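Local coordinates for centromeric protein-C, isoform A (Drosophila melanogaster, PDB 6O2K) that probably acts as an adaptor between centromeric chromatin and other kinetochore proteins, this chain being its dimer-forming cupin domain, at residues 49-54 against 71-76; 64-69 against 134-139; 78-83 against 123-128; 96-101 against 117-122. All coordinates share one frame; numbering follows the deposited sequence. Where two conformers were deposited one is given.

Contact 1: residues 49-54 against 71-76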
loop_
_atom_site.group_PDB
_atom_site.type_symbol
_atom_site.label_atom_id
_atom_site.label_comp_id
_atom_site.label_asym_id
_atom_site.label_seq_id
_atom_site.Cartn_x
_atom_site.Cartn_y
_atom_site.Cartn_z
ATOM N N ASP B 49 -20.581 5.667 -8.966
ATOM C CA ASP B 49 -20.970 6.982 -8.466
ATOM C C ASP B 49 -19.893 8.016 -8.773
ATOM O O ASP B 49 -19.600 8.907 -7.970
ATOM C CB ASP B 49 -21.279 6.929 -6.971
ATOM C CG ASP B 49 -22.681 6.451 -6.695
ATOM O OD1 ASP B 49 -23.516 6.595 -7.604
ATOM O OD2 ASP B 49 -22.946 5.945 -5.583
ATOM N N GLY B 50 -19.281 7.874 -9.941
ATOM C CA GLY B 50 -18.287 8.815 -10.411
ATOM C C GLY B 50 -16.895 8.642 -9.847
ATOM O O GLY B 50 -16.003 9.422 -10.209
ATOM N N ILE B 51 -16.667 7.664 -8.970
ATOM C CA ILE B 51 -15.343 7.415 -8.406
ATOM C C ILE B 51 -14.778 6.155 -9.035
ATOM O O ILE B 51 -15.500 5.157 -9.176
ATOM C CB ILE B 51 -15.401 7.272 -6.876
ATOM C CG1 ILE B 51 -15.840 8.587 -6.248
ATOM C CG2 ILE B 51 -14.048 6.849 -6.329
ATOM C CD1 ILE B 51 -16.666 8.396 -5.050
ATOM N N ASP B 52 -13.490 6.184 -9.409
ATOM C CA ASP B 52 -12.879 5.017 -10.040
ATOM C C ASP B 52 -12.305 4.106 -8.955
ATOM O O ASP B 52 -11.583 4.573 -8.076
ATOM C CB ASP B 52 -11.787 5.446 -11.031
ATOM C CG ASP B 52 -12.354 5.972 -12.360
ATOM O OD1 ASP B 52 -11.658 6.758 -13.054
ATOM O OD2 ASP B 52 -13.492 5.602 -12.713
ATOM N N TYR B 53 -12.642 2.813 -8.999
ATOM C CA TYR B 53 -12.142 1.829 -8.043
ATOM C C TYR B 53 -11.412 0.711 -8.778
ATOM O O TYR B 53 -11.863 0.258 -9.832
ATOM C CB TYR B 53 -13.276 1.199 -7.223
ATOM C CG TYR B 53 -14.065 2.165 -6.388
ATOM C CD1 TYR B 53 -15.192 2.790 -6.904
ATOM C CD2 TYR B 53 -13.693 2.441 -5.073
ATOM C CE1 TYR B 53 -15.931 3.675 -6.135
ATOM C CE2 TYR B 53 -14.422 3.326 -4.292
ATOM C CZ TYR B 53 -15.541 3.942 -4.833
ATOM O OH TYR B 53 -16.281 4.822 -4.078
ATOM N N ALA B 54 -10.313 0.225 -8.203
ATOM C CA ALA B 54 -9.675 -0.972 -8.742
ATOM C C ALA B 54 -9.142 -1.814 -7.596
ATOM O O ALA B 54 -8.313 -1.339 -6.818
ATOM C CB ALA B 54 -8.550 -0.605 -9.725
ATOM N N PRO B 71 -10.409 15.755 -9.735
ATOM C CA PRO B 71 -10.132 16.981 -8.972
ATOM C C PRO B 71 -11.322 17.409 -8.128
ATOM O O PRO B 71 -12.441 17.535 -8.622
ATOM C CB PRO B 71 -9.821 18.014 -10.061
ATOM C CG PRO B 71 -9.286 17.228 -11.177
ATOM C CD PRO B 71 -9.998 15.894 -11.147
ATOM N N TYR B 72 -11.073 17.598 -6.830
ATOM C CA TYR B 72 -12.051 18.059 -5.848
ATOM C C TYR B 72 -13.253 17.132 -5.710
ATOM O O TYR B 72 -14.259 17.522 -5.105
ATOM C CB TYR B 72 -12.550 19.476 -6.164
ATOM C CG TYR B 72 -11.491 20.550 -6.092
ATOM C CD1 TYR B 72 -10.715 20.718 -4.955
ATOM C CD2 TYR B 72 -11.283 21.413 -7.163
ATOM C CE1 TYR B 72 -9.757 21.709 -4.886
ATOM C CE2 TYR B 72 -10.326 22.403 -7.105
ATOM C CZ TYR B 72 -9.567 22.549 -5.961
ATOM O OH TYR B 72 -8.611 23.537 -5.897
ATOM N N GLN B 73 -13.185 15.923 -6.254
ATOM C CA GLN B 73 -14.320 15.018 -6.196
ATOM C C GLN B 73 -14.568 14.545 -4.767
ATOM O O GLN B 73 -13.628 14.342 -3.986
ATOM C CB GLN B 73 -14.089 13.824 -7.116
ATOM C CG GLN B 73 -15.312 12.946 -7.263
ATOM C CD GLN B 73 -15.129 11.880 -8.313
ATOM O OE1 GLN B 73 -14.009 11.453 -8.591
ATOM N NE2 GLN B 73 -16.232 11.441 -8.909
ATOM N N LYS B 74 -15.847 14.366 -4.432
ATOM C CA LYS B 74 -16.278 13.853 -3.138
ATOM C C LYS B 74 -16.784 12.425 -3.279
ATOM O O LYS B 74 -17.496 12.100 -4.240
ATOM C CB LYS B 74 -17.407 14.697 -2.546
ATOM C CG LYS B 74 -17.142 16.179 -2.402
ATOM C CD LYS B 74 -18.412 16.873 -1.886
ATOM C CE LYS B 74 -18.155 18.306 -1.446
ATOM N NZ LYS B 74 -19.407 18.990 -1.030
ATOM N N ARG B 75 -16.425 11.582 -2.315
ATOM C CA ARG B 75 -17.096 10.310 -2.082
ATOM C C ARG B 75 -18.065 10.503 -0.930
ATOM O O ARG B 75 -17.652 10.898 0.165
ATOM C CB ARG B 75 -16.102 9.197 -1.751
ATOM C CG ARG B 75 -16.744 7.808 -1.593
ATOM C CD ARG B 75 -15.662 6.778 -1.304
ATOM N NE ARG B 75 -16.129 5.385 -1.285
ATOM C CZ ARG B 75 -16.232 4.642 -0.183
ATOM N NH1 ARG B 75 -15.945 5.160 0.997
ATOM N NH2 ARG B 75 -16.622 3.379 -0.258
ATOM N N SER B 76 -19.344 10.219 -1.168
ATOM C CA SER B 76 -20.337 10.517 -0.151
ATOM C C SER B 76 -20.153 9.618 1.070
ATOM O O SER B 76 -19.495 8.575 1.023
ATOM C CB SER B 76 -21.754 10.382 -0.722
ATOM O OG SER B 76 -22.029 9.052 -1.132
HETATM O O HOH W 1 -21.914 6.777 -3.567
HETATM O O HOH W 2 -12.832 9.391 -10.056
#
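Arg75 and Tyr53 carry the clearest polar link of this contact. Arg75 NE donates to Tyr53 OH over 2.9 Å. The hydroxyl lies in the guanidinium plane, and NE meets the tyrosine ring at its edge. The two flat groups are turned 69° against each other. Arg75 has CG anti to the backbone N (chi1 -176°), and its chain runs extended as far as NE. Beyond NE, Arg75 NH1 donates to Tyr125 OH, so one guanidinium serves two phenols.

A second polar link joins Gln73 to the turn before strand 51-55. Gln73 NE2 donates to Gly50 O, but the modelled 2.4 Å is very short and its exact length is doubtful. Gln73 OE1 accepts from Lys70 N and probably from a water 2.8 Å away; the same water takes a weak bond from Asp52 N. Gly50 has a positive phi, which by itself favours glycine.

The apolar part is Ile51. Its CD1 packs on Arg75 CB at 3.4 Å, the two side chains crossing at about a right angle. Ile51 CG2 lies 3.5 Å above one face of the Tyr53 ring, toward the rim.

An alanine in place of Arg75 would keep CB against Ile51 but would probably leave the hydroxyls of Tyr53 and Tyr125 without their common donor.

Strands 51-54 and 74-76 belong to the two sheets of the cupin fold and run at 77° to each other. No backbone-to-backbone bonds join these segments; side chains, a backbone carbonyl and water tie the sheets here.

Contact 2: residues 64-69 against 134-139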
loop_
_atom_site.group_PDB
_atom_site.type_symbol
_atom_site.label_atom_id
_atom_site.label_comp_id
_atom_site.label_asym_id
_atom_site.label_seq_id
_atom_site.Cartn_x
_atom_site.Cartn_y
_atom_site.Cartn_z
ATOM N N LEU B 64 -8.164 -5.178 -0.772
ATOM C CA LEU B 64 -7.028 -4.286 -0.978
ATOM C C LEU B 64 -7.155 -3.673 -2.368
ATOM O O LEU B 64 -7.211 -4.409 -3.355
ATOM C CB LEU B 64 -5.711 -5.050 -0.834
ATOM C CG LEU B 64 -4.435 -4.233 -0.970
ATOM C CD1 LEU B 64 -4.314 -3.295 0.191
ATOM C CD2 LEU B 64 -3.220 -5.165 -1.029
ATOM N N GLY B 65 -7.241 -2.348 -2.447
ATOM C CA GLY B 65 -7.473 -1.729 -3.740
ATOM C C GLY B 65 -7.157 -0.248 -3.722
ATOM O O GLY B 65 -6.569 0.269 -2.774
ATOM N N TYR B 66 -7.573 0.437 -4.786
ATOM C CA TYR B 66 -7.313 1.859 -4.965
ATOM C C TYR B 66 -8.603 2.584 -5.301
ATOM O O TYR B 66 -9.449 2.063 -6.042
ATOM C CB TYR B 66 -6.288 2.122 -6.089
ATOM C CG TYR B 66 -4.951 1.466 -5.831
ATOM C CD1 TYR B 66 -4.008 2.068 -5.018
ATOM C CD2 TYR B 66 -4.646 0.230 -6.401
ATOM C CE1 TYR B 66 -2.774 1.446 -4.763
ATOM C CE2 TYR B 66 -3.434 -0.386 -6.172
ATOM C CZ TYR B 66 -2.503 0.222 -5.347
ATOM O OH TYR B 66 -1.305 -0.421 -5.119
ATOM N N MET B 67 -8.730 3.795 -4.762
ATOM C CA MET B 67 -9.741 4.762 -5.161
ATOM C C MET B 67 -9.053 5.919 -5.869
ATOM O O MET B 67 -8.119 6.514 -5.319
ATOM C CB MET B 67 -10.510 5.287 -3.949
ATOM C CG MET B 67 -11.149 4.229 -3.099
ATOM S SD MET B 67 -12.149 5.046 -1.830
ATOM C CE MET B 67 -12.362 3.721 -0.633
ATOM N N ARG B 68 -9.525 6.230 -7.076
ATOM C CA ARG B 68 -9.035 7.319 -7.907
ATOM C C ARG B 68 -10.101 8.406 -7.920
ATOM O O ARG B 68 -11.256 8.153 -8.321
ATOM C CB ARG B 68 -8.736 6.839 -9.334
ATOM C CG ARG B 68 -8.267 7.937 -10.273
ATOM C CD ARG B 68 -8.523 7.563 -11.734
ATOM N NE ARG B 68 -7.490 6.677 -12.257
ATOM C CZ ARG B 68 -7.678 5.807 -13.243
ATOM N NH1 ARG B 68 -6.672 5.055 -13.653
ATOM N NH2 ARG B 68 -8.868 5.684 -13.818
ATOM N N PHE B 69 -9.711 9.598 -7.465
ATOM C CA PHE B 69 -10.597 10.742 -7.318
ATOM C C PHE B 69 -10.239 11.798 -8.347
ATOM O O PHE B 69 -9.072 12.194 -8.471
ATOM C CB PHE B 69 -10.491 11.387 -5.933
ATOM C CG PHE B 69 -11.194 10.639 -4.836
ATOM C CD1 PHE B 69 -10.724 9.409 -4.412
ATOM C CD2 PHE B 69 -12.300 11.194 -4.198
ATOM C CE1 PHE B 69 -11.343 8.731 -3.365
ATOM C CE2 PHE B 69 -12.936 10.524 -3.152
ATOM C CZ PHE B 69 -12.459 9.281 -2.748
ATOM N N VAL B 134 -5.939 14.831 -9.993
ATOM C CA VAL B 134 -6.381 13.504 -9.594
ATOM C C VAL B 134 -5.558 13.052 -8.396
ATOM O O VAL B 134 -4.323 13.132 -8.408
ATOM C CB VAL B 134 -6.247 12.518 -10.761
ATOM C CG1 VAL B 134 -6.453 11.095 -10.268
ATOM C CG2 VAL B 134 -7.246 12.847 -11.847
ATOM N N SER B 135 -6.240 12.599 -7.347
ATOM C CA SER B 135 -5.564 12.013 -6.192
ATOM C C SER B 135 -5.961 10.550 -6.073
ATOM O O SER B 135 -7.008 10.127 -6.576
ATOM C CB SER B 135 -5.892 12.743 -4.878
ATOM O OG SER B 135 -5.505 14.101 -4.923
ATOM N N VAL B 136 -5.115 9.776 -5.396
ATOM C CA VAL B 136 -5.270 8.328 -5.328
ATOM C C VAL B 136 -5.023 7.874 -3.899
ATOM O O VAL B 136 -4.013 8.251 -3.294
ATOM C CB VAL B 136 -4.291 7.611 -6.275
ATOM C CG1 VAL B 136 -4.449 6.108 -6.166
ATOM C CG2 VAL B 136 -4.491 8.079 -7.709
ATOM N N LEU B 137 -5.922 7.045 -3.368
ATOM C CA LEU B 137 -5.666 6.429 -2.070
ATOM C C LEU B 137 -5.808 4.921 -2.160
ATOM O O LEU B 137 -6.537 4.392 -3.002
ATOM C CB LEU B 137 -6.573 6.978 -0.953
ATOM C CG LEU B 137 -8.088 6.772 -0.936
ATOM C CD1 LEU B 137 -8.464 5.369 -0.499
ATOM C CD2 LEU B 137 -8.714 7.792 0.001
ATOM N N MET B 138 -5.067 4.235 -1.298
ATOM C CA MET B 138 -5.164 2.790 -1.158
ATOM C C MET B 138 -6.156 2.486 -0.046
ATOM O O MET B 138 -6.107 3.100 1.025
ATOM C CB MET B 138 -3.795 2.178 -0.836
ATOM C CG MET B 138 -3.785 0.649 -0.693
ATOM S SD MET B 138 -2.157 0.007 -0.126
ATOM C CE MET B 138 -1.142 0.217 -1.604
ATOM N N CYS B 139 -7.062 1.556 -0.314
ATOM C CA CYS B 139 -8.092 1.117 0.617
ATOM C C CYS B 139 -7.746 -0.292 1.091
ATOM O O CYS B 139 -7.710 -1.217 0.268
ATOM C CB CYS B 139 -9.449 1.148 -0.090
ATOM S SG CYS B 139 -10.838 0.497 0.838
#
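Gly65 O is gripped twice by the opposite strand. Cys139 N donates to it over 2.8 Å, from above the carbonyl plane, and Met138 CA adds a CA-H...O contact at 3.3 Å. This is the antiparallel pairing of strands 64-69 and 135-139, inside the larger sheet of the cupin fold. Three hydrogen-bonded pairs, Gly65 with Cys139, Met67 with Leu137 and Phe69 with Ser135, give six backbone bonds. The segments run at 156°.

One face carries Met67, Phe69, Leu137 and Cys139 and looks toward the smaller sheet. Met67 and Leu137 lie side by side and point the same way, with Met67 CG 3.9 Å from Leu137 CD1. Phe69 meets Phe94 edge-to-face and also packs on Ile127.

The other face carries Tyr66, Arg68, Val136 and Met138. Arg68 CG touches Val134 CG1 at 3.6 Å. Its guanidinium goes to the carbonyls of Trp17 and Leu18, late in helix 6-19, and to a salt bridge with Asp52. Tyr66 OH bonds Tyr56 OH. Leu88 of the second subunit packs on both Tyr66 and Met138. Met138 bends at its last torsion (chi3 -73°), which sets CE 3.8 Å from Tyr66 CE1.

Contact 3: residues 78-83 against 123-128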
loop_
_atom_site.group_PDB
_atom_site.type_symbol
_atom_site.label_atom_id
_atom_site.label_comp_id
_atom_site.label_asym_id
_atom_site.label_seq_id
_atom_site.Cartn_x
_atom_site.Cartn_y
_atom_site.Cartn_z
ATOM N N LYS B 78 -20.260 7.023 3.900
ATOM C CA LYS B 78 -20.532 5.597 4.033
ATOM C C LYS B 78 -20.308 5.178 5.480
ATOM O O LYS B 78 -19.490 5.775 6.189
ATOM C CB LYS B 78 -19.611 4.741 3.145
ATOM C CG LYS B 78 -19.483 5.202 1.704
ATOM C CD LYS B 78 -20.749 4.908 0.913
ATOM C CE LYS B 78 -20.547 5.269 -0.563
ATOM N NZ LYS B 78 -21.766 5.017 -1.363
ATOM N N GLN B 79 -21.010 4.128 5.911
ATOM C CA GLN B 79 -20.722 3.485 7.191
ATOM C C GLN B 79 -19.883 2.234 6.954
ATOM O O GLN B 79 -20.218 1.409 6.095
ATOM C CB GLN B 79 -21.996 3.117 7.953
ATOM C CG GLN B 79 -21.710 2.545 9.335
ATOM C CD GLN B 79 -22.930 2.579 10.257
ATOM O OE1 GLN B 79 -24.052 2.329 9.818
ATOM N NE2 GLN B 79 -22.709 2.886 11.539
ATOM N N ALA B 80 -18.789 2.099 7.709
ATOM C CA ALA B 80 -17.962 0.886 7.675
ATOM C C ALA B 80 -18.741 -0.207 8.404
ATOM O O ALA B 80 -18.448 -0.579 9.540
ATOM C CB ALA B 80 -16.589 1.124 8.306
ATOM N N LYS B 81 -19.755 -0.736 7.710
ATOM C CA LYS B 81 -20.776 -1.557 8.355
ATOM C C LYS B 81 -20.230 -2.911 8.804
ATOM O O LYS B 81 -20.589 -3.403 9.880
ATOM C CB LYS B 81 -21.946 -1.728 7.387
ATOM C CG LYS B 81 -23.184 -2.392 7.938
ATOM C CD LYS B 81 -24.282 -2.441 6.857
ATOM C CE LYS B 81 -25.216 -3.629 7.057
ATOM N NZ LYS B 81 -26.234 -3.778 5.974
ATOM N N VAL B 82 -19.373 -3.535 7.990
ATOM C CA VAL B 82 -18.882 -4.890 8.225
ATOM C C VAL B 82 -17.371 -4.910 8.429
ATOM O O VAL B 82 -16.875 -5.473 9.411
ATOM C CB VAL B 82 -19.284 -5.843 7.070
ATOM C CG1 VAL B 82 -18.678 -7.239 7.285
ATOM C CG2 VAL B 82 -20.793 -5.931 6.933
ATOM N N HIS B 83 -16.613 -4.314 7.489
ATOM C CA HIS B 83 -15.165 -4.364 7.567
ATOM C C HIS B 83 -14.591 -3.014 7.946
ATOM O O HIS B 83 -14.883 -2.014 7.276
ATOM C CB HIS B 83 -14.578 -4.818 6.217
ATOM C CG HIS B 83 -14.909 -6.234 5.879
ATOM N ND1 HIS B 83 -14.294 -7.303 6.495
ATOM C CD2 HIS B 83 -15.804 -6.761 5.012
ATOM C CE1 HIS B 83 -14.796 -8.430 6.019
ATOM N NE2 HIS B 83 -15.713 -8.130 5.119
ATOM N N THR B 123 -17.960 3.247 11.972
ATOM C CA THR B 123 -17.704 4.667 11.752
ATOM C C THR B 123 -18.312 5.118 10.429
ATOM O O THR B 123 -18.281 4.394 9.431
ATOM C CB THR B 123 -16.197 4.933 11.789
ATOM O OG1 THR B 123 -15.742 4.840 13.143
ATOM C CG2 THR B 123 -15.830 6.319 11.222
ATOM N N ARG B 124 -18.904 6.307 10.431
ATOM C CA ARG B 124 -19.391 6.931 9.206
ATOM C C ARG B 124 -18.312 7.875 8.697
ATOM O O ARG B 124 -17.812 8.713 9.455
ATOM C CB ARG B 124 -20.697 7.687 9.452
ATOM C CG ARG B 124 -21.869 6.764 9.739
ATOM C CD ARG B 124 -23.200 7.509 9.818
ATOM N NE ARG B 124 -24.242 6.626 10.331
ATOM C CZ ARG B 124 -24.901 5.732 9.597
ATOM N NH1 ARG B 124 -25.825 4.966 10.164
ATOM N NH2 ARG B 124 -24.646 5.607 8.301
ATOM N N TYR B 125 -17.952 7.749 7.422
ATOM C CA TYR B 125 -16.820 8.507 6.912
ATOM C C TYR B 125 -17.085 8.984 5.490
ATOM O O TYR B 125 -17.731 8.289 4.696
ATOM C CB TYR B 125 -15.532 7.664 6.975
ATOM C CG TYR B 125 -15.511 6.494 6.021
ATOM C CD1 TYR B 125 -16.269 5.349 6.261
ATOM C CD2 TYR B 125 -14.738 6.538 4.864
ATOM C CE1 TYR B 125 -16.255 4.284 5.359
ATOM C CE2 TYR B 125 -14.716 5.488 3.972
ATOM C CZ TYR B 125 -15.475 4.368 4.217
ATOM O OH TYR B 125 -15.437 3.321 3.324
ATOM N N SER B 126 -16.593 10.186 5.187
ATOM C CA SER B 126 -16.627 10.727 3.833
ATOM C C SER B 126 -15.238 11.222 3.439
ATOM O O SER B 126 -14.404 11.539 4.295
ATOM C CB SER B 126 -17.647 11.860 3.709
ATOM O OG SER B 126 -17.174 13.010 4.379
ATOM N N ILE B 127 -15.006 11.296 2.123
ATOM C CA ILE B 127 -13.692 11.598 1.547
ATOM C C ILE B 127 -13.855 12.612 0.420
ATOM O O ILE B 127 -14.710 12.438 -0.457
ATOM C CB ILE B 127 -13.011 10.331 1.002
ATOM C CG1 ILE B 127 -13.007 9.205 2.039
ATOM C CG2 ILE B 127 -11.577 10.635 0.492
ATOM C CD1 ILE B 127 -12.597 7.855 1.443
ATOM N N GLN B 128 -13.024 13.658 0.427
ATOM C CA GLN B 128 -12.956 14.608 -0.684
ATOM C C GLN B 128 -11.506 14.816 -1.093
ATOM O O GLN B 128 -10.644 15.046 -0.242
ATOM C CB GLN B 128 -13.571 15.964 -0.323
ATOM C CG GLN B 128 -13.575 16.968 -1.481
ATOM C CD GLN B 128 -14.593 18.099 -1.278
ATOM O OE1 GLN B 128 -14.975 18.410 -0.149
ATOM N NE2 GLN B 128 -15.034 18.712 -2.379
#
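The amide of Gln79 lies over one face of the Arg124 guanidinium, tilted against it by 37°. Gln79 CD sits 3.7 Å above the guanidinium plane, over its centre. Gln79 OE1 comes within 3.2 Å of Arg124 NH1, but the angle is too poor for a hydrogen bond. Gln79 reaches this place extended, with CG anti to the backbone N (chi1 -176°). Its NE2 donates to Gly122 O, which helps fix the amide.

Beneath them the backbones pair as antiparallel strands at the edge of the smaller cupin sheet. Lys78 and Tyr125 are a hydrogen-bonded pair: Tyr125 N to Lys78 O is 2.8 Å, and Lys78 N to Tyr125 O is 2.9 Å. Ala80 N then donates to Thr123 O over 2.9 Å. Ala80 is the centre of an inverse gamma turn, where strand 74-79 leaves the sheet. The Tyr125 ring lies on the other face, with CE1 4.0 Å from Lys78 CB.

An alanine at Gln79 would probably leave Gly122 O without this donor and take the amide from over the Arg124 guanidinium, with only CB left near NH2.

Backbone bonds therefore set the strand pairing, while the Gln79 amide sits over the face of a cationic group and gives its N-H to Gly122 O.

Contact 4: residues 96-101 against 117-122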
loop_
_atom_site.group_PDB
_atom_site.type_symbol
_atom_site.label_atom_id
_atom_site.label_comp_id
_atom_site.label_asym_id
_atom_site.label_seq_id
_atom_site.Cartn_x
_atom_site.Cartn_y
_atom_site.Cartn_z
ATOM N N VAL B 96 -10.776 13.945 5.058
ATOM C CA VAL B 96 -11.599 12.835 5.533
ATOM C C VAL B 96 -12.401 13.300 6.738
ATOM O O VAL B 96 -11.834 13.857 7.682
ATOM C CB VAL B 96 -10.741 11.608 5.895
ATOM C CG1 VAL B 96 -11.629 10.464 6.421
ATOM C CG2 VAL B 96 -9.896 11.160 4.682
ATOM N N GLU B 97 -13.714 13.062 6.710
ATOM C CA GLU B 97 -14.597 13.367 7.832
ATOM C C GLU B 97 -15.073 12.060 8.446
ATOM O O GLU B 97 -15.548 11.180 7.719
ATOM C CB GLU B 97 -15.808 14.201 7.394
ATOM C CG GLU B 97 -15.532 15.263 6.322
ATOM C CD GLU B 97 -14.591 16.370 6.785
ATOM O OE1 GLU B 97 -13.655 16.714 6.020
ATOM O OE2 GLU B 97 -14.783 16.898 7.905
ATOM N N THR B 98 -14.943 11.930 9.779
ATOM C CA THR B 98 -15.321 10.701 10.472
ATOM C C THR B 98 -16.225 11.002 11.657
ATOM O O THR B 98 -16.040 12.009 12.345
ATOM C CB THR B 98 -14.097 9.906 10.985
ATOM O OG1 THR B 98 -13.260 10.754 11.781
ATOM C CG2 THR B 98 -13.286 9.345 9.817
ATOM N N LEU B 99 -17.194 10.106 11.889
ATOM C CA LEU B 99 -18.064 10.109 13.062
ATOM C C LEU B 99 -18.067 8.689 13.615
ATOM O O LEU B 99 -18.589 7.769 12.972
ATOM C CB LEU B 99 -19.485 10.559 12.707
ATOM C CG LEU B 99 -20.499 10.449 13.851
ATOM C CD1 LEU B 99 -20.105 11.332 15.021
ATOM C CD2 LEU B 99 -21.912 10.777 13.360
ATOM N N ALA B 100 -17.470 8.501 14.792
ATOM C CA ALA B 100 -17.279 7.167 15.348
ATOM C C ALA B 100 -18.449 6.792 16.245
ATOM O O ALA B 100 -19.090 7.660 16.833
ATOM C CB ALA B 100 -15.978 7.097 16.149
ATOM N N VAL B 101 -18.741 5.487 16.316
ATOM C CA VAL B 101 -19.819 5.011 17.186
ATOM C C VAL B 101 -19.595 5.532 18.594
ATOM O O VAL B 101 -18.473 5.498 19.117
ATOM C CB VAL B 101 -19.895 3.472 17.179
ATOM C CG1 VAL B 101 -20.925 2.974 18.217
ATOM C CG2 VAL B 101 -20.206 2.946 15.797
ATOM N N ILE B 117 -5.212 6.742 7.700
ATOM C CA ILE B 117 -6.226 6.837 8.744
ATOM C C ILE B 117 -6.900 5.480 8.909
ATOM O O ILE B 117 -7.158 4.776 7.929
ATOM C CB ILE B 117 -7.260 7.950 8.444
ATOM C CG1 ILE B 117 -8.163 8.180 9.666
ATOM C CG2 ILE B 117 -8.104 7.604 7.215
ATOM C CD1 ILE B 117 -9.052 9.430 9.537
ATOM N N GLU B 118 -7.157 5.107 10.162
ATOM C CA GLU B 118 -7.846 3.881 10.525
ATOM C C GLU B 118 -9.324 4.217 10.742
ATOM O O GLU B 118 -9.647 5.121 11.521
ATOM C CB GLU B 118 -7.220 3.297 11.804
ATOM C CG GLU B 118 -7.419 1.809 12.040
ATOM C CD GLU B 118 -6.480 1.250 13.129
ATOM O OE1 GLU B 118 -5.790 2.035 13.815
ATOM O OE2 GLU B 118 -6.436 0.017 13.290
ATOM N N ILE B 119 -10.203 3.522 10.026
ATOM C CA ILE B 119 -11.653 3.670 10.106
ATOM C C ILE B 119 -12.182 2.433 10.820
ATOM O O ILE B 119 -12.163 1.329 10.259
ATOM C CB ILE B 119 -12.289 3.799 8.712
ATOM C CG1 ILE B 119 -11.577 4.853 7.851
ATOM C CG2 ILE B 119 -13.812 4.068 8.807
ATOM C CD1 ILE B 119 -11.917 6.280 8.174
ATOM N N ASP B 120 -12.668 2.608 12.050
ATOM C CA ASP B 120 -13.175 1.478 12.815
ATOM C C ASP B 120 -14.536 1.014 12.294
ATOM O O ASP B 120 -15.267 1.740 11.612
ATOM C CB ASP B 120 -13.300 1.838 14.300
ATOM C CG ASP B 120 -11.992 2.322 14.888
ATOM O OD1 ASP B 120 -11.013 1.553 14.857
ATOM O OD2 ASP B 120 -11.934 3.483 15.334
ATOM N N ARG B 121 -14.884 -0.215 12.656
ATOM C CA ARG B 121 -16.190 -0.743 12.309
ATOM C C ARG B 121 -17.285 0.149 12.884
ATOM O O ARG B 121 -17.212 0.575 14.042
ATOM C CB ARG B 121 -16.324 -2.175 12.826
ATOM C CG ARG B 121 -17.612 -2.857 12.389
ATOM C CD ARG B 121 -17.549 -4.343 12.636
ATOM N NE ARG B 121 -18.680 -5.021 12.024
ATOM C CZ ARG B 121 -18.855 -6.337 12.026
ATOM N NH1 ARG B 121 -17.969 -7.124 12.619
ATOM N NH2 ARG B 121 -19.923 -6.864 11.438
ATOM N N GLY B 122 -18.268 0.479 12.048
ATOM C CA GLY B 122 -19.389 1.309 12.437
ATOM C C GLY B 122 -19.188 2.797 12.234
ATOM O O GLY B 122 -20.165 3.550 12.323
HETATM O O HOH W 3 -16.926 3.272 15.090
#
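Ile117 and Val96 face each other between the two sheets, and Ile117 can be followed outward. From CB, CG1 stands anti to the backbone N (chi1 -170°). Its CD1 then runs on extended (chi2 170°), so the chain crosses straight toward strand 93-99. CB and CG1 serve as the stem, and CD1 makes the touch. Ile117 CD1 lies 4.2 Å from Val96 CG1, where the two side chains slide past each other. It is as far, 4.2 Å, from Thr98 CG2.

The same Thr98 methyl also meets Ile119 CD1 at 3.7 Å. Thr98 CG2 is thus shared between two isoleucine tips.

Further along, the chains meet in loops. Val101 CG2 packs on Gly122 O at 3.5 Å. A side chain at Gly122 would clash with that methyl and jam against Arg121 O, so these backbone angles call for glycine. A water joins the loops, taking a bond from Val101 N at 3.1 Å and giving one to Arg121 O at 2.9 Å.

Strand 107-112 flanks this packing through Leu111, and strand 85-89 through Leu87. At Ile117, strand 116-119 also pairs antiparallel with a strand of the second subunit, so the larger sheet continues across the dimer interface.

In the fold
The four contacts cover both sheets of the cupin domain. Contact 2 lies near the chain centre, in the larger sheet. Contact 1 is 9 Å from it, centre to centre, and links strand 51-55 of that sheet to strand 74-79 of the smaller one. Contact 3 continues along strand 74-79. Contact 4 lies 6 Å from contact 3, centre to centre, and again spans the two sheets. Along the chain, contact 4 is nested within contact 3, and contact 3 within contact 2, while contacts 1 and 2 interlock. Contacts 2 and 4, about 17 Å apart between centres, both touch the second subunit, so the larger sheet serves both the fold and the dimer.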